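Local structure of HTH-type transcriptional regulator PrpR (Mycobacterium tuberculosis, 6D2S) at residues A65-H70 and K74-A79; D49-S54 and T93-V98; R229-M234 and S239-A244. The protein regulates transcription of the enzymes that break down short-chain fatty acids through the glyoxylate and methylcitrate cycles, this chain being its IrrE-like and C-terminal regulator part. All blocks are in the same frame, centred on the assembly; numbering follows the deposited sequence.

Contact 1. Residues A65-H70 and K74-A79; sequences AKRRYH and KVLRVA
Arg77 reaches across to His70 on one face of a two-stranded antiparallel pairing: its NH1 gives a nearly straight hydrogen bond (166°) to His70 NE2 at 3.1 Å. The bond lies in the plane of both flat groups, although the imidazole and guanidinium are turned 59° against each other. A bend at chi3 (63°) brings NH1 back to the ring, and Arg77 CD packs 3.3 Å from His70 NE2. Asp58 forms a salt bridge with Arg77 NE, a second grip on the guanidinium. Between the backbones, Arg68 and Arg77 form a hydrogen-bonded pair, N to O in both directions. His70 N binds Val75 O at 2.7 Å, and Ala79 N binds Lys66 O at the far end. On the other face, Leu76 CD1 fits between Arg67 and Tyr69, 4.0 Å from Tyr69 CB and 4.1 Å from Arg67 CB. The Tyr69 ring leans toward the partner strand, with Leu76 CB at its edge and its CD1 3.4 Å from Val75 O. Arg67 NH1 is hydrogen-bonded to Gln90 OE1. His70 O accepts Val75 N and, weakly, Lys74 N; Lys74 and Val75 thus both face His70, making a beta hairpin with a G1 beta bulge in the IrrE N-terminal-like region.

Contact 2. Residues D49-S54 and T93-V98; sequences DRFGIS and TQLALV
The junction where helix 39-51 ends and the chain turns toward strand 54-58 packs on helix 84-99 in the IrrE N-terminal-like region, through Phe51 and Ile53 against Leu95 and Val98. The Phe51 ring is sandwiched: Val98 CG2 stands 4.3 Å above the plane, over the ring centre, and Arg50 CG covers the opposite face 3.7 Å away, offset toward the rim. Leu95 crosses Phe51 at about a right angle. The same Val98 methyl also meets Ile53, tip to tip, with CG2 3.8 Å from Ile53 CD1. Val98 CG2 lies between the backbone N and the carbonyl carbon, CG1 taking the place anti to that carbon (chi1 -56°); this turns CG2 to both partners. Gly52, with positive phi, ends the helix and turns the chain from Phe51 to Ile53, so two residues on either side of the bend share one methyl. The contact is small, burying 189 Å² in total, and wholly apolar across the two segments. It belongs to a larger packing layer: Leu95 also touches Leu43 and Met47 of helix 39-51, and Ile53 touches Met47, Tyr69 and Leu76. Phe51 O accepts a hydrogen bond from Lys74 NZ.

Contact 3. Residues R229-M234 and S239-A244; sequences RQVAQM and SYFWVA
Met234 SD lies over one face of the Tyr240 ring, 4.5 Å from its centroid and 14° off the ring normal, and at the edge of Trp242, 3.8 Å from CZ2. Bends at chi2 and chi3 of Met234 bring the one sulfur to both rings for two Met-aromatic contacts. Ala232 O lies at the Tyr240 edge, Gln230 O near the plane at the edge of Trp242, and Ala232 CB approaches Trp242 CD1 at 4.1 Å. Across the sheet, Phe241 has Gln230 O over one ring face and Val243 CG2 at its edge; Val231 crosses it at about a right angle, Val231 CG2 3.8 Å from Phe241 CD1. Arg229 CG runs alongside Val243 CG2 at 4.1 Å, and Arg229 NH1 is bound by Tyr277 O. The buried Trp242 NE1 has no polar partner in the model, while Tyr240 OH binds Asp236 in the turn. Ile184 of strand 183-189 touches Met234, Tyr240 and Trp242. Gln230 pairs with Trp242 and Ala232 with Tyr240, each by two backbone hydrogen bonds. The strands form a beta hairpin at the edge of a five-stranded antiparallel sheet, in the GAF-related C-terminal region of the family.

In the fold
From the N terminus, helix 39-51 leads into the first segment of contact 2, and strand 54-58 follows. The chain then forms the hairpin of contact 1, whose loop is closed within the larger loop that contact 2 closes when helix 84-99 arrives. The two touch: Ser54 O and N probably hydrogen-bond to Leu76 N and Lys74 O, adding strand 54-58 alongside strand 75-79, so contacts 1 and 2 tie a small three-stranded sheet to helices 39-51 and 84-99. Contact 3 comes later, in series with both, and closes a short loop between strands 228-233 and 239-247. Its centre lies about 40 Å from that of contact 1, across the chain's centre, and its hairpin edges the five-stranded sheet.

Contact 1. Residues A65-H70 and K74-A79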
# COMPACT_ATOMS: atom_id res chain seq x y z
N ALA A 65 16.89 9.15 -4.16
CA ALA A 65 15.64 9.13 -3.42
C ALA A 65 14.47 9.35 -4.38
O ALA A 65 14.63 9.81 -5.51
CB ALA A 65 15.65 10.21 -2.35
N LYS A 66 13.26 9.00 -3.92
CA LYS A 66 12.07 9.28 -4.72
C LYS A 66 11.55 10.70 -4.49
O LYS A 66 10.75 11.19 -5.30
CB LYS A 66 10.95 8.27 -4.43
CG LYS A 66 11.28 6.84 -4.86
CD LYS A 66 10.08 5.92 -4.68
CE LYS A 66 10.39 4.50 -5.15
NZ LYS A 66 9.14 3.66 -5.21
N ARG A 67 11.96 11.35 -3.41
CA ARG A 67 11.55 12.72 -3.16
C ARG A 67 12.56 13.38 -2.23
O ARG A 67 13.34 12.70 -1.54
CB ARG A 67 10.14 12.80 -2.56
CG ARG A 67 10.09 12.39 -1.09
CD ARG A 67 8.67 12.47 -0.50
NE ARG A 67 8.72 12.12 0.91
CZ ARG A 67 8.63 10.88 1.38
NH1 ARG A 67 8.46 9.85 0.56
NH2 ARG A 67 8.70 10.67 2.69
N ARG A 68 12.55 14.71 -2.23
CA ARG A 68 13.33 15.50 -1.28
C ARG A 68 12.53 16.76 -1.00
O ARG A 68 12.23 17.53 -1.92
CB ARG A 68 14.72 15.86 -1.83
CG ARG A 68 15.64 16.57 -0.83
CD ARG A 68 16.01 15.64 0.32
NE ARG A 68 16.72 16.32 1.40
CZ ARG A 68 18.04 16.24 1.60
NH1 ARG A 68 18.79 15.51 0.79
NH2 ARG A 68 18.59 16.89 2.61
N TYR A 69 12.17 16.97 0.27
CA TYR A 69 11.45 18.16 0.66
C TYR A 69 12.44 19.23 1.09
O TYR A 69 13.39 18.95 1.83
CB TYR A 69 10.46 17.83 1.79
CG TYR A 69 9.61 19.02 2.17
CD1 TYR A 69 8.88 19.69 1.20
CD2 TYR A 69 9.53 19.46 3.48
CE1 TYR A 69 8.10 20.78 1.52
CE2 TYR A 69 8.75 20.54 3.82
CZ TYR A 69 8.04 21.19 2.83
OH TYR A 69 7.26 22.28 3.15
N HIS A 70 12.24 20.45 0.59
CA HIS A 70 13.05 21.62 0.91
C HIS A 70 12.22 22.54 1.81
O HIS A 70 11.53 23.44 1.31
CB HIS A 70 13.50 22.34 -0.37
CG HIS A 70 14.46 21.56 -1.20
ND1 HIS A 70 15.77 21.96 -1.40
CD2 HIS A 70 14.32 20.40 -1.90
CE1 HIS A 70 16.39 21.08 -2.18
NE2 HIS A 70 15.53 20.12 -2.49
N LYS A 74 9.78 25.64 0.90
CA LYS A 74 8.54 24.89 0.68
C LYS A 74 8.45 24.36 -0.75
O LYS A 74 7.49 24.60 -1.49
CB LYS A 74 7.32 25.75 1.03
CG LYS A 74 7.29 26.21 2.48
CD LYS A 74 5.91 26.70 2.89
CE LYS A 74 5.46 27.86 2.01
NZ LYS A 74 4.08 28.29 2.36
N VAL A 75 9.48 23.62 -1.14
CA VAL A 75 9.53 22.96 -2.44
C VAL A 75 9.66 21.47 -2.21
O VAL A 75 10.51 21.03 -1.44
CB VAL A 75 10.70 23.47 -3.30
CG1 VAL A 75 10.92 22.53 -4.50
CG2 VAL A 75 10.44 24.89 -3.77
N LEU A 76 8.84 20.67 -2.91
CA LEU A 76 8.96 19.22 -2.87
C LEU A 76 9.44 18.76 -4.24
O LEU A 76 8.72 18.91 -5.23
CB LEU A 76 7.63 18.55 -2.52
CG LEU A 76 7.69 17.02 -2.58
CD1 LEU A 76 8.62 16.47 -1.50
CD2 LEU A 76 6.30 16.41 -2.44
N ARG A 77 10.65 18.21 -4.29
CA ARG A 77 11.16 17.61 -5.51
C ARG A 77 10.79 16.13 -5.55
O ARG A 77 10.92 15.42 -4.55
CB ARG A 77 12.68 17.78 -5.59
CG ARG A 77 13.06 19.22 -5.88
CD ARG A 77 14.51 19.48 -5.52
NE ARG A 77 15.43 18.67 -6.31
CZ ARG A 77 16.57 18.16 -5.84
NH1 ARG A 77 16.92 18.37 -4.58
NH2 ARG A 77 17.36 17.45 -6.64
N VAL A 78 10.30 15.68 -6.70
CA VAL A 78 9.81 14.33 -6.88
C VAL A 78 10.55 13.74 -8.07
O VAL A 78 10.71 14.40 -9.09
CB VAL A 78 8.28 14.30 -7.10
CG1 VAL A 78 7.80 12.87 -7.40
CG2 VAL A 78 7.56 14.89 -5.89
N ALA A 79 11.03 12.50 -7.91
CA ALA A 79 11.92 11.90 -8.90
C ALA A 79 11.24 11.75 -10.26
O ALA A 79 10.13 11.22 -10.37
CB ALA A 79 12.38 10.52 -8.42

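Contact 2. Residues D49-S54 and T93-V98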
# COMPACT_ATOMS: atom_id res chain seq x y z
N ASP A 49 -2.15 25.17 -3.39
CA ASP A 49 -3.30 25.95 -2.94
C ASP A 49 -3.44 25.93 -1.43
O ASP A 49 -3.74 26.96 -0.81
CB ASP A 49 -4.57 25.38 -3.58
CG ASP A 49 -4.73 25.77 -5.03
OD1 ASP A 49 -3.95 26.61 -5.53
OD2 ASP A 49 -5.65 25.23 -5.69
N ARG A 50 -3.23 24.77 -0.81
CA ARG A 50 -3.52 24.59 0.61
C ARG A 50 -2.32 24.87 1.50
O ARG A 50 -2.50 25.38 2.62
CB ARG A 50 -4.02 23.16 0.84
CG ARG A 50 -4.54 22.87 2.23
CD ARG A 50 -4.86 21.40 2.37
NE ARG A 50 -5.50 21.07 3.65
CZ ARG A 50 -6.79 20.80 3.79
NH1 ARG A 50 -7.59 20.79 2.73
NH2 ARG A 50 -7.27 20.51 4.99
N PHE A 51 -1.10 24.57 1.05
CA PHE A 51 0.09 24.73 1.88
C PHE A 51 1.13 25.66 1.30
O PHE A 51 2.11 25.97 1.99
CB PHE A 51 0.74 23.37 2.15
CG PHE A 51 -0.16 22.41 2.81
CD1 PHE A 51 -0.86 21.46 2.08
CD2 PHE A 51 -0.36 22.47 4.18
CE1 PHE A 51 -1.72 20.59 2.69
CE2 PHE A 51 -1.22 21.60 4.80
CZ PHE A 51 -1.90 20.66 4.06
N GLY A 52 0.95 26.15 0.08
CA GLY A 52 2.00 26.93 -0.52
C GLY A 52 3.24 26.13 -0.85
O GLY A 52 4.31 26.71 -1.02
N ILE A 53 3.12 24.81 -0.94
CA ILE A 53 4.25 23.96 -1.31
C ILE A 53 4.23 23.78 -2.82
O ILE A 53 3.20 23.43 -3.40
CB ILE A 53 4.18 22.61 -0.59
CG1 ILE A 53 4.38 22.83 0.92
CG2 ILE A 53 5.23 21.64 -1.17
CD1 ILE A 53 4.07 21.62 1.73
N SER A 54 5.37 24.04 -3.46
CA SER A 54 5.53 23.86 -4.89
C SER A 54 6.13 22.48 -5.16
O SER A 54 7.22 22.17 -4.66
CB SER A 54 6.43 24.95 -5.48
OG SER A 54 5.81 26.23 -5.41
N THR A 93 2.36 11.41 0.33
CA THR A 93 3.14 11.11 1.53
C THR A 93 3.61 12.39 2.20
O THR A 93 3.45 12.56 3.41
CB THR A 93 4.32 10.19 1.19
OG1 THR A 93 3.82 8.93 0.74
CG2 THR A 93 5.18 9.95 2.44
N GLN A 94 4.15 13.33 1.41
CA GLN A 94 4.57 14.61 1.97
C GLN A 94 3.38 15.41 2.50
O GLN A 94 3.50 16.11 3.51
CB GLN A 94 5.35 15.43 0.93
CG GLN A 94 6.06 16.63 1.52
CD GLN A 94 7.15 16.21 2.48
OE1 GLN A 94 7.32 16.78 3.57
NE2 GLN A 94 7.91 15.19 2.09
N LEU A 95 2.23 15.32 1.82
CA LEU A 95 1.02 15.99 2.31
C LEU A 95 0.66 15.51 3.71
O LEU A 95 0.29 16.32 4.58
CB LEU A 95 -0.14 15.73 1.34
CG LEU A 95 -1.58 16.01 1.83
CD1 LEU A 95 -1.74 17.41 2.35
CD2 LEU A 95 -2.59 15.74 0.71
N ALA A 96 0.79 14.21 3.96
CA ALA A 96 0.55 13.70 5.30
C ALA A 96 1.57 14.25 6.29
O ALA A 96 1.21 14.67 7.39
CB ALA A 96 0.59 12.17 5.31
N LEU A 97 2.85 14.23 5.92
CA LEU A 97 3.88 14.71 6.83
C LEU A 97 3.68 16.18 7.20
O LEU A 97 3.98 16.56 8.34
CB LEU A 97 5.26 14.48 6.19
CG LEU A 97 5.64 13.00 6.05
CD1 LEU A 97 6.95 12.82 5.27
CD2 LEU A 97 5.73 12.32 7.41
N VAL A 98 3.16 17.01 6.29
CA VAL A 98 3.07 18.44 6.56
C VAL A 98 1.67 18.87 7.01
O VAL A 98 1.53 19.83 7.77
CB VAL A 98 3.50 19.29 5.35
CG1 VAL A 98 4.92 18.94 4.90
CG2 VAL A 98 2.50 19.19 4.20

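Contact 3. Residues R229-M234 and S239-A244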
# COMPACT_ATOMS: atom_id res chain seq x y z
N ARG A 229 -1.01 -18.66 -8.84
CA ARG A 229 -2.13 -18.89 -7.94
C ARG A 229 -2.03 -20.29 -7.34
O ARG A 229 -1.70 -21.24 -8.05
CB ARG A 229 -3.47 -18.78 -8.67
CG ARG A 229 -3.76 -17.44 -9.30
CD ARG A 229 -4.95 -17.55 -10.23
NE ARG A 229 -4.58 -18.06 -11.55
CZ ARG A 229 -5.43 -18.56 -12.44
NH1 ARG A 229 -6.72 -18.64 -12.14
NH2 ARG A 229 -4.99 -18.99 -13.61
N GLN A 230 -2.33 -20.41 -6.06
CA GLN A 230 -2.34 -21.74 -5.48
C GLN A 230 -3.16 -21.75 -4.20
O GLN A 230 -3.50 -20.70 -3.65
CB GLN A 230 -0.93 -22.26 -5.21
CG GLN A 230 -0.07 -21.34 -4.39
CD GLN A 230 1.39 -21.75 -4.47
OE1 GLN A 230 2.23 -21.03 -5.03
NE2 GLN A 230 1.69 -22.91 -3.93
N VAL A 231 -3.48 -22.96 -3.76
CA VAL A 231 -4.24 -23.17 -2.53
C VAL A 231 -3.32 -23.90 -1.56
O VAL A 231 -2.75 -24.94 -1.89
CB VAL A 231 -5.53 -23.96 -2.79
CG1 VAL A 231 -6.30 -24.16 -1.49
CG2 VAL A 231 -6.40 -23.22 -3.80
N ALA A 232 -3.17 -23.33 -0.37
CA ALA A 232 -2.28 -23.86 0.65
C ALA A 232 -2.96 -23.76 2.01
O ALA A 232 -3.69 -22.81 2.29
CB ALA A 232 -0.95 -23.10 0.68
N GLN A 233 -2.71 -24.76 2.83
CA GLN A 233 -3.22 -24.76 4.19
C GLN A 233 -2.30 -23.94 5.09
O GLN A 233 -1.08 -23.98 4.94
CB GLN A 233 -3.33 -26.20 4.70
CG GLN A 233 -4.42 -26.43 5.73
CD GLN A 233 -4.55 -27.89 6.11
OE1 GLN A 233 -4.08 -28.31 7.16
NE2 GLN A 233 -5.19 -28.67 5.24
N MET A 234 -2.89 -23.20 6.01
CA MET A 234 -2.16 -22.42 6.99
C MET A 234 -2.24 -23.06 8.37
O MET A 234 -2.93 -24.06 8.57
CB MET A 234 -2.69 -20.98 7.03
CG MET A 234 -2.41 -20.20 5.76
SD MET A 234 -1.31 -18.78 6.00
CE MET A 234 0.21 -19.58 6.47
N SER A 239 -7.71 -23.72 4.56
CA SER A 239 -7.04 -23.51 3.29
C SER A 239 -7.17 -22.06 2.87
O SER A 239 -8.22 -21.43 3.05
CB SER A 239 -7.64 -24.41 2.20
OG SER A 239 -7.49 -25.78 2.56
N TYR A 240 -6.09 -21.53 2.29
CA TYR A 240 -6.04 -20.16 1.80
C TYR A 240 -5.77 -20.18 0.31
O TYR A 240 -5.00 -21.01 -0.19
CB TYR A 240 -4.98 -19.35 2.54
CG TYR A 240 -5.39 -19.04 3.95
CD1 TYR A 240 -5.80 -17.76 4.32
CD2 TYR A 240 -5.42 -20.04 4.92
CE1 TYR A 240 -6.20 -17.49 5.63
CE2 TYR A 240 -5.82 -19.78 6.21
CZ TYR A 240 -6.21 -18.51 6.57
OH TYR A 240 -6.60 -18.28 7.87
N PHE A 241 -6.44 -19.28 -0.41
CA PHE A 241 -6.20 -19.07 -1.82
C PHE A 241 -5.20 -17.92 -1.96
O PHE A 241 -5.42 -16.83 -1.42
CB PHE A 241 -7.50 -18.76 -2.56
CG PHE A 241 -7.37 -18.82 -4.05
CD1 PHE A 241 -7.86 -19.89 -4.77
CD2 PHE A 241 -6.71 -17.81 -4.74
CE1 PHE A 241 -7.73 -19.96 -6.14
CE2 PHE A 241 -6.57 -17.88 -6.12
CZ PHE A 241 -7.09 -18.94 -6.81
N TRP A 242 -4.11 -18.17 -2.68
CA TRP A 242 -2.99 -17.25 -2.76
C TRP A 242 -2.80 -16.77 -4.20
O TRP A 242 -2.88 -17.57 -5.14
CB TRP A 242 -1.70 -17.91 -2.26
CG TRP A 242 -1.66 -18.08 -0.77
CD1 TRP A 242 -2.03 -19.19 -0.05
CD2 TRP A 242 -1.23 -17.11 0.19
NE1 TRP A 242 -1.86 -18.95 1.30
CE2 TRP A 242 -1.36 -17.69 1.47
CE3 TRP A 242 -0.74 -15.80 0.09
CZ2 TRP A 242 -1.02 -17.01 2.63
CZ3 TRP A 242 -0.41 -15.13 1.25
CH2 TRP A 242 -0.55 -15.74 2.50
N VAL A 243 -2.56 -15.47 -4.35
CA VAL A 243 -2.23 -14.89 -5.65
C VAL A 243 -0.98 -14.04 -5.45
O VAL A 243 -0.90 -13.27 -4.49
CB VAL A 243 -3.38 -14.03 -6.21
CG1 VAL A 243 -3.03 -13.50 -7.58
CG2 VAL A 243 -4.67 -14.85 -6.25
N ALA A 244 0.02 -14.22 -6.32
CA ALA A 244 1.31 -13.58 -6.15
C ALA A 244 1.89 -13.18 -7.50
O ALA A 244 1.59 -13.78 -8.53
CB ALA A 244 2.32 -14.49 -5.42